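Local coordinates for protein AlyGC (Glaciecola chathamensis, PDB 5GKD) that cleaves alginate as a polysaccharide lyase of family 6, presumably by beta-elimination at a calcium-containing site, at residues P296-K299 with Y303-V306; K330-A335 with T629-F634. All coordinates share one frame; numbering follows the deposited sequence.

Interaction 1 of 2, residues P296-K299 with Y303-V306; sequences PNSK and YHQV. With CO3 (carbonate ion), chain J.
Ser298 lies over one face of the His304 imidazole, and this is where the two arms of the loop pack most closely. Its CB stands 4.0 Å from the ring centroid and only 10° off the ring normal, the geometry of a CH-pi contact, while OG sits over the centre of the same face. With OG anti to the backbone N (chi1 175°), the hydroxyl lies beside its own carbonyl carbon and can give its proton to Lys299 O, at an OG to O distance of 2.7 Å. The same oxygen accepts a weak bond from Tyr303 N, 3.1 Å from Ser298 OG and bent to 131° at the hydrogen. One hydroxyl thus joins both backbones, firmly on its own side and loosely across the gap. Lys299 O also comes within 3.4 Å of His304 CE1, obliquely to the ring.

The outer side is looser and wet. Water 1, in the imidazole plane at its edge, bridges the arms by donating to Ser298 O and hydrogen-bonding His304 NE2, each 3.1 Å from the water oxygen. Lys299 is exposed, and its side chain starts away from the other arm.

Tyr303 points away from 296-299, and its ring reaches the ligand pocket, where OH donates to O2 of the carbonate ion, 2.5 Å from OH. Arg240 and Arg264 also bond this ion, which probably came from the crystallisation liquor; Arg240 and Arg332 make cation-pi contacts with the tyrosine ring. Both segments belong to the loop between strands 289-292 and 310-317 of the parallel beta-helix, with Tyr303 touching Met292 and Val306 packing on Val291 of the first strand.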
loop_
_atom_site.group_PDB
_atom_site.type_symbol
_atom_site.label_atom_id
_atom_site.label_comp_id
_atom_site.label_asym_id
_atom_site.label_seq_id
_atom_site.Cartn_x
_atom_site.Cartn_y
_atom_site.Cartn_z
ATOM N N PRO A 296 -27.408 25.347 14.957
ATOM C CA PRO A 296 -27.696 25.956 16.262
ATOM C C PRO A 296 -26.757 25.396 17.317
ATOM O O PRO A 296 -26.502 24.192 17.358
ATOM C CB PRO A 296 -29.149 25.554 16.541
ATOM C CG PRO A 296 -29.681 25.013 15.245
ATOM C CD PRO A 296 -28.518 24.509 14.477
ATOM N N ASN A 297 -26.235 26.283 18.165
ATOM C CA ASN A 297 -25.292 25.893 19.216
ATOM C C ASN A 297 -24.139 25.067 18.645
ATOM O O ASN A 297 -23.748 24.035 19.197
ATOM C CB ASN A 297 -26.003 25.134 20.333
ATOM C CG ASN A 297 -27.034 25.983 21.044
ATOM O OD1 ASN A 297 -26.688 26.874 21.817
ATOM N ND2 ASN A 297 -28.309 25.703 20.795
ATOM N N SER A 298 -23.613 25.520 17.509
ATOM C CA SER A 298 -22.594 24.776 16.785
ATOM C C SER A 298 -21.380 24.499 17.660
ATOM O O SER A 298 -20.973 25.335 18.463
ATOM C CB SER A 298 -22.145 25.563 15.559
ATOM O OG SER A 298 -21.072 24.906 14.922
ATOM N N LYS A 299 -20.790 23.322 17.477
ATOM C CA LYS A 299 -19.462 23.089 18.008
ATOM C C LYS A 299 -18.444 23.931 17.251
ATOM O O LYS A 299 -18.687 24.395 16.134
ATOM C CB LYS A 299 -19.104 21.609 17.929
ATOM C CG LYS A 299 -19.597 20.840 19.135
ATOM C CD LYS A 299 -20.548 19.739 18.751
ATOM C CE LYS A 299 -19.823 18.528 18.216
ATOM N NZ LYS A 299 -20.603 17.290 18.514
ATOM N N TYR A 303 -20.310 24.611 11.948
ATOM C CA TYR A 303 -20.746 25.732 11.135
ATOM C C TYR A 303 -21.554 26.732 11.951
ATOM O O TYR A 303 -22.554 26.393 12.466
ATOM C CB TYR A 303 -21.539 25.244 9.913
ATOM C CG TYR A 303 -20.804 24.360 8.931
ATOM C CD1 TYR A 303 -20.064 24.910 7.906
ATOM C CD2 TYR A 303 -20.848 22.996 9.027
ATOM C CE1 TYR A 303 -19.438 24.139 7.008
ATOM C CE2 TYR A 303 -20.198 22.207 8.128
ATOM C CZ TYR A 303 -19.481 22.779 7.133
ATOM O OH TYR A 303 -18.845 21.999 6.254
ATOM N N HIS A 304 -21.091 27.958 12.067
ATOM C CA HIS A 304 -21.790 28.958 12.837
ATOM C C HIS A 304 -22.706 29.801 11.969
ATOM O O HIS A 304 -22.337 30.195 10.894
ATOM C CB HIS A 304 -20.830 29.799 13.648
ATOM C CG HIS A 304 -19.996 29.008 14.585
ATOM N ND1 HIS A 304 -18.991 28.189 14.161
ATOM C CD2 HIS A 304 -20.017 28.908 15.929
ATOM C CE1 HIS A 304 -18.430 27.616 15.193
ATOM N NE2 HIS A 304 -19.039 28.024 16.277
ATOM N N GLN A 305 -23.906 30.049 12.465
ATOM C CA GLN A 305 -24.938 30.768 11.731
ATOM C C GLN A 305 -24.421 32.102 11.207
ATOM O O GLN A 305 -23.715 32.830 11.907
ATOM C CB GLN A 305 -26.133 30.988 12.656
ATOM C CG GLN A 305 -27.279 31.829 12.082
ATOM C CD GLN A 305 -28.392 32.033 13.094
ATOM O OE1 GLN A 305 -28.135 32.383 14.244
ATOM N NE2 GLN A 305 -29.634 31.802 12.673
ATOM N N VAL A 306 -24.764 32.416 9.962
ATOM C CA VAL A 306 -24.437 33.730 9.422
ATOM C C VAL A 306 -25.282 34.787 10.121
ATOM O O VAL A 306 -26.516 34.711 10.147
ATOM C CB VAL A 306 -24.648 33.765 7.902
ATOM C CG1 VAL A 306 -24.562 35.185 7.408
ATOM C CG2 VAL A 306 -23.602 32.940 7.225
HETATM C C CO3 J . -15.573 22.936 5.043
HETATM O O1 CO3 J . -15.070 23.791 4.198
HETATM O O2 CO3 J . -16.856 22.790 4.901
HETATM O O3 CO3 J . -14.803 22.311 5.969
HETATM O O HOH W 1 -18.675 27.171 19.272
#

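Interaction 2 of 2, residues K330-A335 with T629-F634; sequences KERSAA and TDESTF
Arg332 and Glu631 form an end-on, two-pronged salt bridge between loops of two parallel beta-helices, the first carrying 330-335 and the second 629-634. The backbones stay well apart: the nearest CA atoms, those of Arg332 and Glu631, are separated by 13.2 Å, so the contact is made by these two side chains, which approach from opposite directions.

Arg332 is the centre of an inverse gamma turn, and its CB points toward 629-634. CG lies anti to the carbonyl carbon, CD continues in an extended course, and the chain then bends at the CD-NE end, about chi3. CB, CG and CD make no close contact with 629-634. NE turns back to its own loop and bonds Gly327 O, which helps fix the rotation of the guanidinium. CZ is 3.6 Å from Glu631 OE1. Beyond it NH1 donates to Glu631 OE1, 2.9 Å away, and NH2 to Glu631 OE2, also 2.9 Å away, with angles at hydrogen of 158° and 160°.

Both oxygens lie near the guanidinium plane, but the carboxylate is turned 35° against it. OE2 uses its syn lone pair; OE1 is met on the syn side, from somewhat out of the carboxylate plane. Arg284 forms a second salt bridge to OE2, so two arginines share this carboxylate. The nearest atoms of the Glu631 side chain and the bound carbonate are about 5 Å apart, which places Glu631 near the ligand pocket.

An Asx turn brackets Glu631 in the chain: Ser632 N donates to Asp630 OD2, 2.8 Å away, from above the carboxylate plane, while Ser632 OG gives its proton to Asp630 OD1, 2.7 Å away.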
loop_
_atom_site.group_PDB
_atom_site.type_symbol
_atom_site.label_atom_id
_atom_site.label_comp_id
_atom_site.label_asym_id
_atom_site.label_seq_id
_atom_site.Cartn_x
_atom_site.Cartn_y
_atom_site.Cartn_z
ATOM N N LYS A 330 -31.057 18.994 8.217
ATOM C CA LYS A 330 -31.519 18.780 9.583
ATOM C C LYS A 330 -30.491 19.244 10.603
ATOM O O LYS A 330 -30.866 19.722 11.676
ATOM C CB LYS A 330 -31.868 17.310 9.788
ATOM C CG LYS A 330 -32.951 16.805 8.850
ATOM C CD LYS A 330 -34.285 17.479 9.121
ATOM C CE LYS A 330 -35.427 16.709 8.475
ATOM N NZ LYS A 330 -35.348 15.234 8.755
ATOM N N GLU A 331 -29.197 19.126 10.281
ATOM C CA GLU A 331 -28.155 19.638 11.161
ATOM C C GLU A 331 -28.009 21.146 11.019
ATOM O O GLU A 331 -28.096 21.878 12.008
ATOM C CB GLU A 331 -26.812 18.943 10.876
ATOM C CG GLU A 331 -25.684 19.392 11.796
ATOM C CD GLU A 331 -24.288 19.151 11.233
ATOM O OE1 GLU A 331 -24.184 18.799 10.037
ATOM O OE2 GLU A 331 -23.295 19.318 11.996
ATOM N N ARG A 332 -27.776 21.622 9.794
ATOM C CA ARG A 332 -27.539 23.043 9.524
ATOM C C ARG A 332 -28.870 23.774 9.307
ATOM O O ARG A 332 -29.240 24.170 8.205
ATOM C CB ARG A 332 -26.606 23.208 8.325
ATOM C CG ARG A 332 -25.158 22.773 8.548
ATOM C CD ARG A 332 -24.332 22.976 7.279
ATOM N NE ARG A 332 -24.656 21.985 6.256
ATOM C CZ ARG A 332 -23.785 21.143 5.717
ATOM N NH1 ARG A 332 -22.522 21.168 6.086
ATOM N NH2 ARG A 332 -24.186 20.275 4.805
ATOM N N SER A 333 -29.578 23.985 10.405
ATOM C CA SER A 333 -30.943 24.487 10.359
ATOM C C SER A 333 -31.048 25.963 10.708
ATOM O O SER A 333 -32.156 26.502 10.726
ATOM C CB SER A 333 -31.830 23.672 11.307
ATOM O OG SER A 333 -31.378 23.818 12.642
ATOM N N ALA A 334 -29.937 26.622 10.997
ATOM C CA ALA A 334 -29.925 28.026 11.403
ATOM C C ALA A 334 -29.665 28.878 10.163
ATOM O O ALA A 334 -28.530 28.961 9.688
ATOM C CB ALA A 334 -28.871 28.270 12.483
ATOM N N ALA A 335 -30.723 29.517 9.651
ATOM C CA ALA A 335 -30.651 30.346 8.455
ATOM C C ALA A 335 -30.030 31.704 8.768
ATOM O O ALA A 335 -29.957 32.112 9.927
ATOM C CB ALA A 335 -32.048 30.516 7.859
ATOM N N THR A 629 -17.818 11.647 5.703
ATOM C CA THR A 629 -18.770 12.744 5.720
ATOM C C THR A 629 -18.108 14.054 5.311
ATOM O O THR A 629 -18.578 15.125 5.686
ATOM C CB THR A 629 -19.413 12.856 7.103
ATOM O OG1 THR A 629 -18.397 13.031 8.084
ATOM C CG2 THR A 629 -20.150 11.583 7.452
ATOM N N ASP A 630 -17.040 13.989 4.531
ATOM C CA ASP A 630 -16.378 15.207 4.084
ATOM C C ASP A 630 -17.184 15.918 3.004
ATOM O O ASP A 630 -17.751 15.297 2.103
ATOM C CB ASP A 630 -14.979 14.897 3.560
ATOM C CG ASP A 630 -14.281 16.122 3.023
ATOM O OD1 ASP A 630 -13.853 16.941 3.852
ATOM O OD2 ASP A 630 -14.159 16.271 1.782
ATOM N N GLU A 631 -17.210 17.231 3.086
ATOM C CA GLU A 631 -17.837 18.061 2.069
ATOM C C GLU A 631 -16.841 19.057 1.487
ATOM O O GLU A 631 -17.192 20.182 1.141
ATOM C CB GLU A 631 -19.059 18.779 2.635
ATOM C CG GLU A 631 -20.128 17.838 3.172
ATOM C CD GLU A 631 -21.260 18.578 3.868
ATOM O OE1 GLU A 631 -21.141 18.821 5.088
ATOM O OE2 GLU A 631 -22.260 18.917 3.191
ATOM N N SER A 632 -15.589 18.642 1.344
ATOM C CA SER A 632 -14.536 19.537 0.904
ATOM C C SER A 632 -14.133 19.364 -0.546
ATOM O O SER A 632 -13.193 20.039 -0.984
ATOM C CB SER A 632 -13.308 19.355 1.787
ATOM O OG SER A 632 -13.643 19.561 3.132
ATOM N N THR A 633 -14.795 18.486 -1.297
ATOM C CA THR A 633 -14.357 18.102 -2.637
ATOM C C THR A 633 -15.558 18.071 -3.580
ATOM O O THR A 633 -16.705 18.238 -3.166
ATOM C CB THR A 633 -13.653 16.735 -2.620
ATOM O OG1 THR A 633 -14.546 15.748 -2.094
ATOM C CG2 THR A 633 -12.416 16.777 -1.745
ATOM N N PHE A 634 -15.290 17.831 -4.863
ATOM C CA PHE A 634 -16.330 17.845 -5.874
ATOM C C PHE A 634 -16.514 16.511 -6.576
ATOM O O PHE A 634 -17.523 16.333 -7.268
ATOM C CB PHE A 634 -16.033 18.926 -6.928
ATOM C CG PHE A 634 -15.731 20.273 -6.348
ATOM C CD1 PHE A 634 -16.607 20.874 -5.464
ATOM C CD2 PHE A 634 -14.551 20.931 -6.664
ATOM C CE1 PHE A 634 -16.337 22.118 -4.931
ATOM C CE2 PHE A 634 -14.272 22.180 -6.121
ATOM C CZ PHE A 634 -15.173 22.774 -5.256
#

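How the interactions relate
From the N terminus, the chain first reaches interaction 1, where 296-299 and 303-306 close a short local turn after strand 289-292 of the first beta-helix. Interaction 2 opens afterwards at 330-335, in the loop following strand 322-326, and closes 294 residues later at 629-634 in the second beta-helix. The two are therefore in series, neither nested nor crossed: one shapes a single loop, the other ties two domains together. The centres of interactions 1 and 2 lie about 11 Å apart, and the two touch directly. Tyr303 CE2 is 3.3 Å from Arg332 NH1 near the carbonate pocket; farther from it, Gln305 NE2 probably bonds Ala335 O, joining successive loops.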